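Local coordinates for protein arylsulfatase (Pseudoalteromonas sp. MB47, PDB 7AJ0) that probably removes sulfate groups from the algal polysaccharide fucoidan as a calcium-containing, exo-acting sulfatase that assembles into hexamers, at residues Asn329-Pro334 with Asn452-Phe457; Gly346-Gly351 with Lys442-Ala447. All coordinates share one frame; numbering follows the deposited sequence.

Interaction 1 (Asn329-Pro334 with Asn452-Phe457); sequences NEDTWP and NIDASF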
loop_
_atom_site.group_PDB
_atom_site.type_symbol
_atom_site.label_atom_id
_atom_site.label_comp_id
_atom_site.label_asym_id
_atom_site.label_seq_id
_atom_site.Cartn_x
_atom_site.Cartn_y
_atom_site.Cartn_z
ATOM N N ASN A 329 6.682 -2.542 -23.263
ATOM C CA ASN A 329 7.260 -3.497 -22.320
ATOM C C ASN A 329 7.948 -2.702 -21.218
ATOM O O ASN A 329 9.152 -2.446 -21.264
ATOM C CB ASN A 329 8.234 -4.431 -23.026
ATOM C CG ASN A 329 8.746 -5.530 -22.117
ATOM O OD1 ASN A 329 8.556 -5.483 -20.903
ATOM N ND2 ASN A 329 9.403 -6.524 -22.704
ATOM N N GLU A 330 7.172 -2.304 -20.210
ATOM C CA GLU A 330 7.736 -1.535 -19.107
ATOM C C GLU A 330 8.692 -2.357 -18.252
ATOM O O GLU A 330 9.500 -1.775 -17.519
ATOM C CB GLU A 330 6.614 -0.978 -18.230
ATOM C CG GLU A 330 5.623 -0.102 -18.975
ATOM C CD GLU A 330 4.756 0.721 -18.040
ATOM O OE1 GLU A 330 4.333 0.188 -16.992
ATOM O OE2 GLU A 330 4.506 1.907 -18.350
ATOM N N ASP A 331 8.628 -3.688 -18.332
ATOM C CA ASP A 331 9.458 -4.520 -17.469
ATOM C C ASP A 331 10.940 -4.379 -17.790
ATOM O O ASP A 331 11.783 -4.598 -16.912
ATOM C CB ASP A 331 9.048 -5.988 -17.589
ATOM C CG ASP A 331 7.671 -6.255 -17.023
ATOM O OD1 ASP A 331 6.676 -5.867 -17.675
ATOM O OD2 ASP A 331 7.585 -6.851 -15.926
ATOM N N THR A 332 11.280 -4.034 -19.032
ATOM C CA THR A 332 12.669 -3.890 -19.443
ATOM C C THR A 332 13.126 -2.434 -19.436
ATOM O O THR A 332 14.102 -2.094 -20.111
ATOM C CB THR A 332 12.884 -4.503 -20.831
ATOM O OG1 THR A 332 11.989 -3.909 -21.778
ATOM C CG2 THR A 332 12.647 -6.000 -20.789
ATOM N N TRP A 333 12.442 -1.578 -18.685
ATOM C CA TRP A 333 12.832 -0.180 -18.583
ATOM C C TRP A 333 14.310 -0.082 -18.204
ATOM O O TRP A 333 14.785 -0.861 -17.366
ATOM C CB TRP A 333 11.956 0.527 -17.541
ATOM C CG TRP A 333 12.143 2.002 -17.522
ATOM C CD1 TRP A 333 11.418 2.932 -18.210
ATOM C CD2 TRP A 333 13.141 2.727 -16.796
ATOM N NE1 TRP A 333 11.903 4.192 -17.955
ATOM C CE2 TRP A 333 12.961 4.093 -17.089
ATOM C CE3 TRP A 333 14.169 2.354 -15.926
ATOM C CZ2 TRP A 333 13.767 5.086 -16.540
ATOM C CZ3 TRP A 333 14.969 3.341 -15.383
ATOM C CH2 TRP A 333 14.763 4.690 -15.691
ATOM N N PRO A 334 15.071 0.867 -18.778
ATOM C CA PRO A 334 14.664 1.955 -19.674
ATOM C C PRO A 334 14.641 1.601 -21.156
ATOM O O PRO A 334 14.554 2.498 -21.991
ATOM C CB PRO A 334 15.735 3.024 -19.410
ATOM C CG PRO A 334 16.964 2.218 -19.137
ATOM C CD PRO A 334 16.507 0.945 -18.446
ATOM N N ASN A 452 4.630 -5.141 -14.913
ATOM C CA ASN A 452 3.343 -5.706 -15.299
ATOM C C ASN A 452 3.465 -7.189 -15.624
ATOM O O ASN A 452 2.639 -8.002 -15.192
ATOM C CB ASN A 452 2.784 -4.940 -16.500
ATOM C CG ASN A 452 2.825 -3.438 -16.303
ATOM O OD1 ASN A 452 3.539 -2.725 -17.012
ATOM N ND2 ASN A 452 2.059 -2.950 -15.334
ATOM N N ILE A 453 4.494 -7.563 -16.383
ATOM C CA ILE A 453 4.636 -8.949 -16.813
ATOM C C ILE A 453 5.146 -9.821 -15.672
ATOM O O ILE A 453 4.620 -10.910 -15.419
ATOM C CB ILE A 453 5.570 -9.034 -18.035
ATOM C CG1 ILE A 453 4.984 -8.266 -19.220
ATOM C CG2 ILE A 453 5.819 -10.492 -18.420
ATOM C CD1 ILE A 453 5.984 -7.979 -20.326
ATOM N N ASP A 454 6.168 -9.348 -14.959
ATOM C CA ASP A 454 6.993 -10.205 -14.122
ATOM C C ASP A 454 6.659 -10.155 -12.638
ATOM O O ASP A 454 7.243 -10.927 -11.870
ATOM C CB ASP A 454 8.471 -9.831 -14.316
ATOM C CG ASP A 454 8.917 -9.952 -15.761
ATOM O OD1 ASP A 454 8.606 -10.986 -16.391
ATOM O OD2 ASP A 454 9.569 -9.015 -16.272
ATOM N N ALA A 455 5.746 -9.288 -12.212
ATOM C CA ALA A 455 5.429 -9.166 -10.793
ATOM C C ALA A 455 3.966 -8.769 -10.615
ATOM O O ALA A 455 3.637 -7.812 -9.911
ATOM C CB ALA A 455 6.363 -8.162 -10.114
ATOM N N SER A 456 3.065 -9.520 -11.244
ATOM C CA SER A 456 1.647 -9.205 -11.223
ATOM C C SER A 456 0.830 -10.411 -10.786
ATOM O O SER A 456 1.297 -11.553 -10.806
ATOM C CB SER A 456 1.157 -8.735 -12.604
ATOM O OG SER A 456 1.536 -7.395 -12.849
ATOM N N PHE A 457 -0.405 -10.125 -10.374
ATOM C CA PHE A 457 -1.419 -11.129 -10.112
ATOM C C PHE A 457 -2.575 -10.935 -11.088
ATOM O O PHE A 457 -2.791 -9.838 -11.611
ATOM C CB PHE A 457 -1.970 -11.039 -8.684
ATOM C CG PHE A 457 -0.925 -10.818 -7.634
ATOM C CD1 PHE A 457 -0.139 -11.867 -7.187
ATOM C CD2 PHE A 457 -0.748 -9.567 -7.069
ATOM C CE1 PHE A 457 0.818 -11.667 -6.208
ATOM C CE2 PHE A 457 0.206 -9.361 -6.089
ATOM C CZ PHE A 457 0.989 -10.414 -5.658
#

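Interaction 2 (Gly346-Gly351 with Lys442-Ala447); sequences GTTWEG and KVFNTA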
loop_
_atom_site.group_PDB
_atom_site.type_symbol
_atom_site.label_atom_id
_atom_site.label_comp_id
_atom_site.label_asym_id
_atom_site.label_seq_id
_atom_site.Cartn_x
_atom_site.Cartn_y
_atom_site.Cartn_z
ATOM N N GLY A 346 1.538 -7.408 -21.366
ATOM C CA GLY A 346 1.285 -8.459 -20.409
ATOM C C GLY A 346 0.071 -8.264 -19.535
ATOM O O GLY A 346 -0.137 -9.054 -18.606
ATOM N N THR A 347 -0.731 -7.234 -19.790
ATOM C CA THR A 347 -1.947 -6.995 -19.031
ATOM C C THR A 347 -3.026 -6.512 -19.987
ATOM O O THR A 347 -2.739 -6.008 -21.076
ATOM C CB THR A 347 -1.747 -5.958 -17.917
ATOM O OG1 THR A 347 -1.544 -4.661 -18.494
ATOM C CG2 THR A 347 -0.548 -6.316 -17.055
ATOM N N THR A 348 -4.280 -6.666 -19.567
ATOM C CA THR A 348 -5.414 -6.154 -20.322
ATOM C C THR A 348 -5.874 -4.790 -19.819
ATOM O O THR A 348 -7.023 -4.405 -20.052
ATOM C CB THR A 348 -6.571 -7.153 -20.294
ATOM O OG1 THR A 348 -6.772 -7.624 -18.958
ATOM C CG2 THR A 348 -6.271 -8.325 -21.220
ATOM N N TRP A 349 -5.009 -4.064 -19.116
ATOM C CA TRP A 349 -5.197 -2.627 -19.007
ATOM C C TRP A 349 -5.065 -2.011 -20.399
ATOM O O TRP A 349 -4.516 -2.617 -21.325
ATOM C CB TRP A 349 -4.178 -2.003 -18.059
ATOM C CG TRP A 349 -4.336 -2.406 -16.625
ATOM C CD1 TRP A 349 -3.437 -3.097 -15.868
ATOM C CD2 TRP A 349 -5.459 -2.144 -15.775
ATOM N NE1 TRP A 349 -3.927 -3.280 -14.598
ATOM C CE2 TRP A 349 -5.167 -2.705 -14.515
ATOM C CE3 TRP A 349 -6.680 -1.491 -15.955
ATOM C CZ2 TRP A 349 -6.054 -2.634 -13.444
ATOM C CZ3 TRP A 349 -7.557 -1.421 -14.893
ATOM C CH2 TRP A 349 -7.241 -1.989 -13.652
ATOM N N GLU A 350 -5.574 -0.791 -20.550
ATOM C CA GLU A 350 -5.504 -0.143 -21.855
ATOM C C GLU A 350 -4.064 0.000 -22.329
ATOM O O GLU A 350 -3.799 -0.068 -23.535
ATOM C CB GLU A 350 -6.197 1.215 -21.799
ATOM C CG GLU A 350 -7.700 1.108 -21.614
ATOM C CD GLU A 350 -8.378 0.467 -22.804
ATOM O OE1 GLU A 350 -8.261 1.023 -23.918
ATOM O OE2 GLU A 350 -9.015 -0.598 -22.634
ATOM N N GLY A 351 -3.120 0.173 -21.400
ATOM C CA GLY A 351 -1.727 0.296 -21.787
ATOM C C GLY A 351 -1.203 -0.904 -22.551
ATOM O O GLY A 351 -0.272 -0.778 -23.350
ATOM N N LYS A 442 -11.690 -9.750 -14.846
ATOM C CA LYS A 442 -10.483 -10.133 -14.124
ATOM C C LYS A 442 -9.474 -9.009 -14.298
ATOM O O LYS A 442 -9.371 -8.421 -15.379
ATOM C CB LYS A 442 -9.922 -11.464 -14.626
ATOM C CG LYS A 442 -10.793 -12.662 -14.253
ATOM C CD LYS A 442 -10.239 -13.968 -14.803
ATOM C CE LYS A 442 -11.097 -15.153 -14.375
ATOM N NZ LYS A 442 -10.560 -16.441 -14.896
ATOM N N VAL A 443 -8.736 -8.710 -13.231
ATOM C CA VAL A 443 -7.918 -7.506 -13.150
ATOM C C VAL A 443 -6.478 -7.890 -12.849
ATOM O O VAL A 443 -6.217 -8.679 -11.934
ATOM C CB VAL A 443 -8.459 -6.541 -12.077
ATOM C CG1 VAL A 443 -7.412 -5.504 -11.699
ATOM C CG2 VAL A 443 -9.729 -5.872 -12.577
ATOM N N PHE A 444 -5.548 -7.322 -13.615
ATOM C CA PHE A 444 -4.130 -7.459 -13.322
ATOM C C PHE A 444 -3.736 -6.462 -12.238
ATOM O O PHE A 444 -4.053 -5.271 -12.331
ATOM C CB PHE A 444 -3.293 -7.222 -14.577
ATOM C CG PHE A 444 -3.386 -8.327 -15.588
ATOM C CD1 PHE A 444 -4.402 -8.343 -16.526
ATOM C CD2 PHE A 444 -2.447 -9.344 -15.607
ATOM C CE1 PHE A 444 -4.485 -9.355 -17.461
ATOM C CE2 PHE A 444 -2.524 -10.359 -16.541
ATOM C CZ PHE A 444 -3.545 -10.364 -17.468
ATOM N N ASN A 445 -3.047 -6.945 -11.210
ATOM C CA ASN A 445 -2.604 -6.118 -10.095
ATOM C C ASN A 445 -1.094 -6.263 -9.977
ATOM O O ASN A 445 -0.586 -7.380 -9.841
ATOM C CB ASN A 445 -3.310 -6.527 -8.802
ATOM C CG ASN A 445 -3.312 -5.422 -7.768
ATOM O OD1 ASN A 445 -3.891 -4.356 -7.982
ATOM N ND2 ASN A 445 -2.673 -5.676 -6.635
ATOM N N THR A 446 -0.384 -5.141 -10.037
ATOM C CA THR A 446 1.067 -5.136 -10.158
ATOM C C THR A 446 1.712 -4.783 -8.824
ATOM O O THR A 446 1.377 -3.761 -8.217
ATOM C CB THR A 446 1.508 -4.143 -11.238
ATOM O OG1 THR A 446 0.791 -4.407 -12.451
ATOM C CG2 THR A 446 3.003 -4.261 -11.495
ATOM N N ALA A 447 2.651 -5.623 -8.387
ATOM C CA ALA A 447 3.262 -5.484 -7.071
ATOM C C ALA A 447 4.496 -4.593 -7.069
ATOM O O ALA A 447 4.818 -4.003 -6.031
ATOM C CB ALA A 447 3.637 -6.865 -6.521
HETATM O O HOH W 1 -8.230 -6.718 -17.201
#

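Interaction 1 (Asn329-Pro334 with Asn452-Phe457)
Hydrogen bonding to a single carboxylate dominates this contact. Asp331 sits in a short 3-10 turn, its CG anti to the carbonyl carbon (chi1 -68°), and reaches the peptide N-H groups of the turn that leads into strand 456-460. Ile453 N gives the straighter bond, 3.1 Å to Asp331 OD1 at 164°, using the syn lone pair of that oxygen. Asp454 N lies 3.0 Å from Asp331 OD2, which it meets from above the carboxylate plane; a weak third bond runs from Ile453 N to the same oxygen. Aspartate suits the place because its short side chain offers two acceptors to two successive amides. An alanine here would remove the carboxylate that receives these bonds and would probably loosen the turn at Ile453 and Asp454. Within the segments, Asn329 OD1 takes a weak bond from the Asp331 N-H, and Ser456 OG bonds back to Asn452 O, closing the turn just as the strand begins.

Charge adds a complication. OD2 of Asp331 stands 3.0 Å from OD2 of Asp454, two acceptors in carboxylate planes 78° apart, an arrangement that may raise the proton affinity of one of them. Arg451 forms a salt bridge to Asp454 OD2 and probably offsets the repulsion, while His482 of the second subunit bonds Asp454 OD1.

Van der Waals contact centres on Ile453, whose hydrocarbon meets oxygen atoms. It crosses the Asp331 side chain obliquely, CG1 3.3 Å from Asp331 OD1, and its tip CD1 comes 3.6 Å from Asn329 OD1, the Ile453 and Asn329 side chains crossing at about a right angle.

The contact thus joins the loop between strand 318-324 and helix 350-353, near the calcium, to the turn just before strand 456-460, which pairs with strand 442-446.

Interaction 2 (Gly346-Gly351 with Lys442-Ala447)
Lys442, at the start of strand 442-446, contributes its backbone: its carbonyl O accepts a bond from a water 2.7 Å away, and that water also bonds Thr348 OG1, bridging strand and loop. Thr348 OG1 has a further partner in Thr430.

Val443 follows, its CG1 methyl meeting the indole of Trp349 obliquely, 3.6 Å from CZ2; a branched apolar residue suits this buried spot.

Phe444 is the centre of the contact. Its CG is anti to the carbonyl carbon (chi1 -72°), which carries the ring to the loop, where one face lies against Thr347. CA of Thr347 stands 3.8 Å from the centroid of the Phe444 ring, only 11° off the normal, a CH-pi contact, and Thr347 CB lies over the same face. At the ring edge, in plane, Thr348 OG1 approaches Phe444 CE1 to 3.2 Å. Gly346 O is 3.4 Å from CE2 of Phe444, and glycine suits that position because at its positive phi a CB would press against the preceding carbonyl. The carbonyl O of Phe444 receives a weak, bent hydrogen bond from Trp349 NE1 (3.0 Å, 135°), so tryptophan combines an apolar surface with a donor at its edge. Trp349 is also the N-cap residue of helix 350-353.

Further on, the bond from Thr446 OG1 to Ser456 OG ties the strand to its partner 456-460.

The chemistry is therefore that of a buried aromatic core with a few polar links at its edges: packing of Phe444 and Trp349 provides most of the contact, while the indole N-H gives Phe444 O a weak bond and the water donates to Lys442 O.

Overall arrangement
Both contacts are buried, their centres 10 Å apart, and both hold the loop between strand 318-324 and helix 350-353, interaction 2 to strand 442-446 of a two-stranded antiparallel sheet, interaction 1 to the turn leading into its partner, 456-460. Interaction 2 is nested along the chain within the loop closed by interaction 1. The sheet joins them directly: Phe457 N lies 2.8 Å from Asn445 O, and Ala455 O is 2.8 Å from Ala447 N, both probable hydrogen bonds. Their chemistry differs with place. At the turn, interaction 1 relies on a carboxylate receiving backbone amides; along strand 442-446, interaction 2 relies on aromatic packing. Both also touch the second subunit of the hexamer.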